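Local coordinates for protein putative short-chain dehydrogenase/reductase (Burkholderia xenovorans, PDB 5JY1) that binds NAD as a member of the short-chain dehydrogenase/reductase family and probably reduces 3-oxoacyl groups carried on acyl carrier protein, at residues 150-153 against 154-157; 119-122 against 123-127. All coordinates share one frame; numbering follows the deposited sequence.

Contact 1 (150-153 against 154-157). With NAD (nicotinamide-adenine-dinucleotide), chain E.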
ATOM      1  N   TYR A 150      11.230  -2.290 -10.520  1.00 16.57           N
ATOM      2  CA  TYR A 150      10.816  -0.904 -10.365  1.00 17.08           C
ATOM      3  C   TYR A 150      11.733  -0.302  -9.305  1.00 18.54           C
ATOM      4  O   TYR A 150      12.882  -0.744  -9.176  1.00 17.89           O
ATOM      5  CB  TYR A 150       9.309  -0.794 -10.058  1.00 15.58           C
ATOM      6  CG  TYR A 150       8.853  -1.096  -8.642  1.00 16.79           C
ATOM      7  CD1 TYR A 150       8.912  -2.385  -8.124  1.00 14.92           C
ATOM      8  CD2 TYR A 150       8.310  -0.091  -7.845  1.00 18.82           C
ATOM      9  CE1 TYR A 150       8.472  -2.656  -6.827  1.00 16.97           C
ATOM     10  CE2 TYR A 150       7.874  -0.344  -6.569  1.00 19.54           C
ATOM     11  CZ  TYR A 150       7.957  -1.622  -6.061  1.00 18.92           C
ATOM     12  OH  TYR A 150       7.521  -1.858  -4.786  1.00 18.62           O
ATOM     13  N   SER A 151      11.283   0.704  -8.560  1.00 17.13           N
ATOM     14  CA  SER A 151      12.190   1.377  -7.649  1.00 17.02           C
ATOM     15  C   SER A 151      11.426   1.965  -6.475  1.00 17.70           C
ATOM     16  O   SER A 151      10.284   2.419  -6.613  1.00 17.46           O
ATOM     17  CB  SER A 151      12.977   2.490  -8.357  1.00 16.61           C
ATOM     18  OG  SER A 151      13.785   3.204  -7.427  1.00 17.53           O
ATOM     19  N   ILE A 152      12.090   1.977  -5.318  1.00 15.83           N
ATOM     20  CA  ILE A 152      11.588   2.696  -4.151  1.00 14.92           C
ATOM     21  C   ILE A 152      11.359   4.171  -4.463  1.00 18.26           C
ATOM     22  O   ILE A 152      10.530   4.819  -3.813  1.00 14.75           O
ATOM     23  CB  ILE A 152      12.565   2.507  -2.967  1.00 16.46           C
ATOM     24  CG1 ILE A 152      11.989   3.088  -1.677  1.00 19.64           C
ATOM     25  CG2 ILE A 152      13.897   3.179  -3.259  1.00 17.49           C
ATOM     26  CD1 ILE A 152      12.842   2.804  -0.472  1.00 20.70           C
ATOM     27  N   ASP A 153      12.066   4.716  -5.465  1.00 17.31           N
ATOM     28  CA  ASP A 153      11.855   6.112  -5.853  1.00 14.23           C
ATOM     29  C   ASP A 153      10.420   6.374  -6.297  1.00 14.50           C
ATOM     30  O   ASP A 153       9.933   7.509  -6.171  1.00 15.44           O
ATOM     31  CB  ASP A 153      12.815   6.505  -6.981  1.00 17.00           C
ATOM     32  CG  ASP A 153      14.256   6.678  -6.515  1.00 19.70           C
ATOM     33  OD1 ASP A 153      14.549   6.587  -5.296  1.00 20.01           O
ATOM     34  OD2 ASP A 153      15.100   6.943  -7.393  1.00 21.84           O
ATOM     35  N   THR A 154       9.734   5.360  -6.850  1.00 16.27           N
ATOM     36  CA  THR A 154       8.342   5.540  -7.264  1.00 18.11           C
ATOM     37  C   THR A 154       7.420   5.736  -6.081  1.00 17.61           C
ATOM     38  O   THR A 154       6.299   6.225  -6.261  1.00 17.03           O
ATOM     39  CB  THR A 154       7.811   4.338  -8.052  1.00 16.57           C
ATOM     40  OG1 THR A 154       7.681   3.208  -7.169  1.00 19.44           O
ATOM     41  CG2 THR A 154       8.739   3.978  -9.178  1.00 18.56           C
ATOM     42  N   GLU A 155       7.850   5.318  -4.894  1.00 12.41           N
ATOM     43  CA  GLU A 155       7.044   5.400  -3.690  1.00 12.77           C
ATOM     44  C   GLU A 155       7.390   6.609  -2.834  1.00 15.79           C
ATOM     45  O   GLU A 155       6.516   7.131  -2.129  1.00 15.93           O
ATOM     46  CB  GLU A 155       7.211   4.100  -2.882  1.00 14.23           C
ATOM     47  CG  GLU A 155       6.588   2.912  -3.609  1.00 15.73           C
ATOM     48  CD  GLU A 155       7.182   1.558  -3.259  1.00 21.01           C
ATOM     49  OE1 GLU A 155       8.290   1.504  -2.682  1.00 18.47           O
ATOM     50  OE2 GLU A 155       6.540   0.536  -3.606  1.00 17.51           O
ATOM     51  N   THR A 156       8.637   7.078  -2.888  1.00 14.12           N
ATOM     52  CA  THR A 156       9.010   8.297  -2.182  1.00 13.22           C
ATOM     53  C   THR A 156       8.866   9.537  -3.049  1.00 13.53           C
ATOM     54  O   THR A 156       9.003  10.650  -2.529  1.00 16.19           O
ATOM     55  CB  THR A 156      10.457   8.232  -1.670  1.00 16.80           C
ATOM     56  OG1 THR A 156      11.363   8.217  -2.785  1.00 16.87           O
ATOM     57  CG2 THR A 156      10.692   6.981  -0.837  1.00 15.04           C
ATOM     58  N   GLY A 157       8.618   9.372  -4.353  1.00 13.84           N
ATOM     59  CA  GLY A 157       8.650  10.500  -5.270  1.00 14.46           C
ATOM     60  C   GLY A 157      10.008  11.174  -5.261  1.00 16.15           C
ATOM     61  O   GLY A 157      10.101  12.396  -5.144  1.00 17.21           O
TER
HETATM   62  PA  NAD E 301      23.233  -0.392 -14.432  0.84 24.54           P
HETATM   63  O1A NAD E 301      23.305   1.014 -14.945  0.84 26.92           O
HETATM   64  O2A NAD E 301      24.398  -0.770 -13.529  0.84 30.02           O
HETATM   65  O5B NAD E 301      23.128  -1.483 -15.692  0.84 21.58           O
HETATM   66  C5B NAD E 301      22.262  -1.151 -16.721  0.84 20.55           C
HETATM   67  C4B NAD E 301      22.459  -2.206 -17.884  0.84 21.09           C
HETATM   68  O4B NAD E 301      21.575  -1.977 -18.796  0.84 20.86           O
HETATM   69  C3B NAD E 301      23.855  -1.949 -18.551  0.84 27.25           C
HETATM   70  O3B NAD E 301      24.537  -3.155 -18.711  0.84 25.20           O
HETATM   71  C2B NAD E 301      23.488  -1.325 -19.876  0.84 31.24           C
HETATM   72  O2B NAD E 301      24.592  -1.509 -20.889  0.84 27.98           O
HETATM   73  C1B NAD E 301      22.384  -1.978 -20.187  0.84 25.99           C
HETATM   74  N9A NAD E 301      21.606  -1.257 -21.178  0.84 20.98           N
HETATM   75  C8A NAD E 301      21.449   0.067 -21.244  0.84 23.64           C
HETATM   76  N7A NAD E 301      20.683   0.335 -22.281  0.84 25.49           N
HETATM   77  C5A NAD E 301      20.362  -0.824 -22.863  0.84 21.22           C
HETATM   78  C6A NAD E 301      19.586  -1.096 -23.991  0.84 19.96           C
HETATM   79  N6A NAD E 301      18.829  -0.306 -24.952  0.84 22.79           N
HETATM   80  N1A NAD E 301      19.411  -2.345 -24.378  0.84 19.48           N
HETATM   81  C2A NAD E 301      19.995  -3.367 -23.668  0.84 18.91           C
HETATM   82  N3A NAD E 301      20.757  -3.114 -22.577  0.84 19.70           N
HETATM   83  C4A NAD E 301      20.928  -1.813 -22.180  0.84 20.19           C
HETATM   84  O3  NAD E 301      21.803  -0.558 -13.625  0.84 24.44           O
HETATM   85  PN  NAD E 301      21.531  -1.182 -12.142  0.84 27.36           P
HETATM   86  O1N NAD E 301      21.953  -0.166 -11.092  0.84 27.40           O
HETATM   87  O2N NAD E 301      22.261  -2.513 -11.888  0.84 26.55           O
HETATM   88  O5D NAD E 301      19.890  -1.371 -12.018  0.84 26.66           O
HETATM   89  C5D NAD E 301      19.268  -2.449 -12.714  0.84 25.32           C
HETATM   90  C4D NAD E 301      17.717  -2.385 -12.519  0.84 24.73           C
HETATM   91  O4D NAD E 301      17.421  -2.204 -11.233  0.84 23.27           O
HETATM   92  C3D NAD E 301      17.177  -1.155 -13.256  0.84 27.44           C
HETATM   93  O3D NAD E 301      15.962  -1.400 -13.784  0.84 24.96           O
HETATM   94  C2D NAD E 301      17.072  -0.096 -12.132  0.84 28.03           C
HETATM   95  O2D NAD E 301      16.110   0.944 -12.586  0.84 26.87           O
HETATM   96  C1D NAD E 301      16.654  -0.794 -11.097  0.84 26.40           C
HETATM   97  N1N NAD E 301      17.021  -0.194  -9.824  0.84 28.64           N
HETATM   98  C2N NAD E 301      18.289  -0.299  -9.343  0.84 22.78           C
HETATM   99  C3N NAD E 301      18.642   0.281  -8.122  0.84 22.74           C
HETATM  100  C7N NAD E 301      20.048   0.175  -7.580  0.84 23.83           C
HETATM  101  O7N NAD E 301      20.301   0.520  -6.436  0.84 26.17           O
HETATM  102  N7N NAD E 301      21.088  -0.321  -8.394  0.84 25.62           N
HETATM  103  C4N NAD E 301      17.695   0.964  -7.403  0.84 24.35           C
HETATM  104  C5N NAD E 301      16.434   1.066  -7.873  0.84 29.73           C
HETATM  105  C6N NAD E 301      16.086   0.477  -9.097  0.84 30.72           C
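Y150 reaches across to T154 and E155 in a local contact where the chain leaves strand 144-149 and turns into the short helix 153-156. The fold is the Rossmann-type fold of the SDR family, and the turn lies on the nicotinamide side of the NAD pocket. S151 caps the turn: its OG accepts from D153 N at 3.0 Å. The chi1 of 176° turns S151 OG away from its own N, and S151 OG comes 3.4 Å from NAD C5N. It also lies next to Y164. S151 is thus placed like the active-site serine of SDR enzymes, with Y164 and K168 both bonded to NAD.

S151 O takes two bonds, from T154 N and from T154 OG1. T154 OG1 lies 2.8 Å from S151 O, nearly in line with the carbonyl, while T154 N stands above the carbonyl plane. I152 O likewise accepts from E155 N and T156 N, which closes the helical turn.

The Y150 ring meets T154 OG1 at its edge, CD2 to OG1 3.4 Å. E155 stretches its chain to reach the phenol, and its other oxygen, OE1, bonds H252. R176 of the second subunit bonds T154 O. Y150 OH donates to E155 OE2 at 2.8 Å on the syn side, 31° out of the carboxylate plane, with the ring and carboxylate planes 83° apart.

Contact 2 (119-122 against 123-127)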
ATOM      1  N   THR A 119      12.966   7.710 -21.101  1.00 19.19           N
ATOM      2  CA  THR A 119      12.784   6.841 -19.945  1.00 19.45           C
ATOM      3  C   THR A 119      11.585   5.917 -20.126  1.00 17.48           C
ATOM      4  O   THR A 119      11.653   4.736 -19.773  1.00 17.83           O
ATOM      5  CB  THR A 119      12.644   7.683 -18.676  1.00 26.36           C
ATOM      6  OG1 THR A 119      13.862   8.409 -18.461  1.00 27.16           O
ATOM      7  CG2 THR A 119      12.402   6.796 -17.486  1.00 25.58           C
ATOM      8  N   LEU A 120      10.487   6.422 -20.695  1.00 16.20           N
ATOM      9  CA  LEU A 120       9.361   5.545 -21.012  1.00 14.87           C
ATOM     10  C   LEU A 120       9.772   4.452 -21.995  1.00 15.31           C
ATOM     11  O   LEU A 120       9.347   3.297 -21.861  1.00 17.64           O
ATOM     12  CB  LEU A 120       8.192   6.363 -21.576  1.00 16.16           C
ATOM     13  CG  LEU A 120       7.413   7.226 -20.580  1.00 15.49           C
ATOM     14  CD1 LEU A 120       6.459   8.124 -21.342  1.00 15.84           C
ATOM     15  CD2 LEU A 120       6.644   6.377 -19.560  1.00 15.46           C
ATOM     16  N   THR A 121      10.626   4.783 -22.970  1.00 17.97           N
ATOM     17  CA  THR A 121      11.056   3.778 -23.942  1.00 18.32           C
ATOM     18  C   THR A 121      11.930   2.708 -23.292  1.00 19.12           C
ATOM     19  O   THR A 121      11.677   1.508 -23.454  1.00 19.65           O
ATOM     20  CB  THR A 121      11.807   4.433 -25.102  1.00 19.68           C
ATOM     21  OG1 THR A 121      10.964   5.395 -25.753  1.00 23.79           O
ATOM     22  CG2 THR A 121      12.253   3.374 -26.118  1.00 24.54           C
ATOM     23  N   THR A 122      12.968   3.121 -22.552  1.00 18.60           N
ATOM     24  CA  THR A 122      13.948   2.148 -22.067  1.00 22.62           C
ATOM     25  C   THR A 122      13.421   1.331 -20.897  1.00 24.27           C
ATOM     26  O   THR A 122      13.860   0.194 -20.690  1.00 24.09           O
ATOM     27  CB  THR A 122      15.260   2.831 -21.663  1.00 28.76           C
ATOM     28  OG1 THR A 122      15.028   3.719 -20.559  1.00 35.41           O
ATOM     29  CG2 THR A 122      15.849   3.609 -22.823  1.00 24.14           C
ATOM     30  N   SER A 123      12.500   1.884 -20.113  1.00 21.60           N
ATOM     31  CA  SER A 123      11.893   1.134 -19.023  1.00 20.20           C
ATOM     32  C   SER A 123      10.563   0.514 -19.440  1.00 20.23           C
ATOM     33  O   SER A 123      10.438  -0.714 -19.518  1.00 18.67           O
ATOM     34  CB  SER A 123      11.714   2.036 -17.793  1.00 28.70           C
ATOM     35  OG  SER A 123      12.978   2.422 -17.275  1.00 33.18           O
ATOM     36  N   LEU A 124       9.579   1.346 -19.778  1.00 15.32           N
ATOM     37  CA  LEU A 124       8.216   0.833 -19.894  1.00 11.49           C
ATOM     38  C   LEU A 124       8.007   0.080 -21.201  1.00 14.02           C
ATOM     39  O   LEU A 124       7.556  -1.069 -21.191  1.00 15.50           O
ATOM     40  CB  LEU A 124       7.212   1.980 -19.758  1.00 14.97           C
ATOM     41  CG  LEU A 124       5.742   1.578 -19.700  1.00 17.37           C
ATOM     42  CD1 LEU A 124       5.516   0.561 -18.587  1.00 21.58           C
ATOM     43  CD2 LEU A 124       4.866   2.819 -19.492  1.00 18.37           C
ATOM     44  N   TRP A 125       8.305   0.714 -22.341  1.00 16.64           N
ATOM     45  CA  TRP A 125       8.109   0.040 -23.621  1.00 15.91           C
ATOM     46  C   TRP A 125       8.970  -1.213 -23.726  1.00 19.88           C
ATOM     47  O   TRP A 125       8.510  -2.260 -24.207  1.00 16.03           O
ATOM     48  CB  TRP A 125       8.419   1.001 -24.766  1.00 14.71           C
ATOM     49  CG  TRP A 125       7.288   1.952 -25.050  1.00 20.18           C
ATOM     50  CD1 TRP A 125       7.181   3.254 -24.645  1.00 21.11           C
ATOM     51  CD2 TRP A 125       6.103   1.663 -25.797  1.00 18.24           C
ATOM     52  NE1 TRP A 125       5.991   3.797 -25.100  1.00 18.22           N
ATOM     53  CE2 TRP A 125       5.320   2.838 -25.816  1.00 17.34           C
ATOM     54  CE3 TRP A 125       5.635   0.524 -26.468  1.00 19.40           C
ATOM     55  CZ2 TRP A 125       4.093   2.910 -26.485  1.00 19.38           C
ATOM     56  CZ3 TRP A 125       4.418   0.588 -27.115  1.00 18.32           C
ATOM     57  CH2 TRP A 125       3.659   1.777 -27.127  1.00 16.64           C
ATOM     58  N   ALA A 126      10.222  -1.127 -23.282  1.00 15.26           N
ATOM     59  CA  ALA A 126      11.088  -2.304 -23.305  1.00 16.76           C
ATOM     60  C   ALA A 126      10.457  -3.474 -22.562  1.00 17.18           C
ATOM     61  O   ALA A 126      10.515  -4.618 -23.029  1.00 17.20           O
ATOM     62  CB  ALA A 126      12.443  -1.962 -22.694  1.00 17.15           C
ATOM     63  N   THR A 127       9.884  -3.210 -21.381  1.00 13.61           N
ATOM     64  CA  THR A 127       9.233  -4.260 -20.605  1.00 15.80           C
ATOM     65  C   THR A 127       7.998  -4.785 -21.323  1.00 16.69           C
ATOM     66  O   THR A 127       7.798  -6.000 -21.432  1.00 12.94           O
ATOM     67  CB  THR A 127       8.871  -3.715 -19.218  1.00 15.58           C
ATOM     68  OG1 THR A 127      10.071  -3.405 -18.504  1.00 17.28           O
ATOM     69  CG2 THR A 127       8.067  -4.720 -18.423  1.00 14.77           C
TER
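L120 meets L124 and W125 one turn further along helix 113-141. L120 and L124 lie side by side and point the same way, with CD2 to CD2 at 4.0 Å. The W125 indole turns an edge to the L120 carbonyl: CD1 is 3.5 Å from L120 O, and L120 C lies in the ring plane. Its CG stands anti to the carbonyl carbon (chi1 -80°), which sends the indole back along the helix toward L120.

The backbone beneath is a wider, pi-type turn. W125 N bonds L120 O at 2.8 Å, five residues back, and the N-H points almost straight at the oxygen (167°). L124 N also reaches L120 O, but this bond is weak. A126 N repeats the five-residue step to T121 O at 3.0 Å. Just before the wide turn S123 N keeps the ordinary four-residue bond to T119 O. Just after it T127 OG1 and T127 N reach S123 O from opposite faces of its plane, with T127 OG1 at 2.9 Å.

Further out, T119 OG1 bonds D163 OD2 and M115 O, while T121 OG1 bonds E117 O. L120 and L124 pack on A167 and I171 of helix 162-182. L120 also packs on W125 of the second subunit, and W125 packs on E117 of the second subunit. W128 of the same chain meets W125 edge-to-face. A126 touches V72, an NAD-binding residue.

The chemistry is therefore divided. Apolar leucine and indole groups serve the helix and subunit packing, while the hydroxyls of T119, T121 and T127 bond oxygens of the same chain, and T122 does so weakly.

Both contacts are mainly buried and both reach the second subunit, but they do not touch: their nearest atoms are about 8 Å apart. Contact 1 is a turn after a strand of the central parallel sheet, and contact 2 lies within one long helix. Helix 162-182 joins them, since K168 is near T154 of contact 1 and S123 of contact 2. Contact 1 is the more polar, with a capped turn, a phenol-carboxylate bond and a serine against the nicotinamide. Contact 2 combines a shifted backbone pattern with apolar groups at the subunit interface. It approaches the NAD pocket less closely, through T122 and A126.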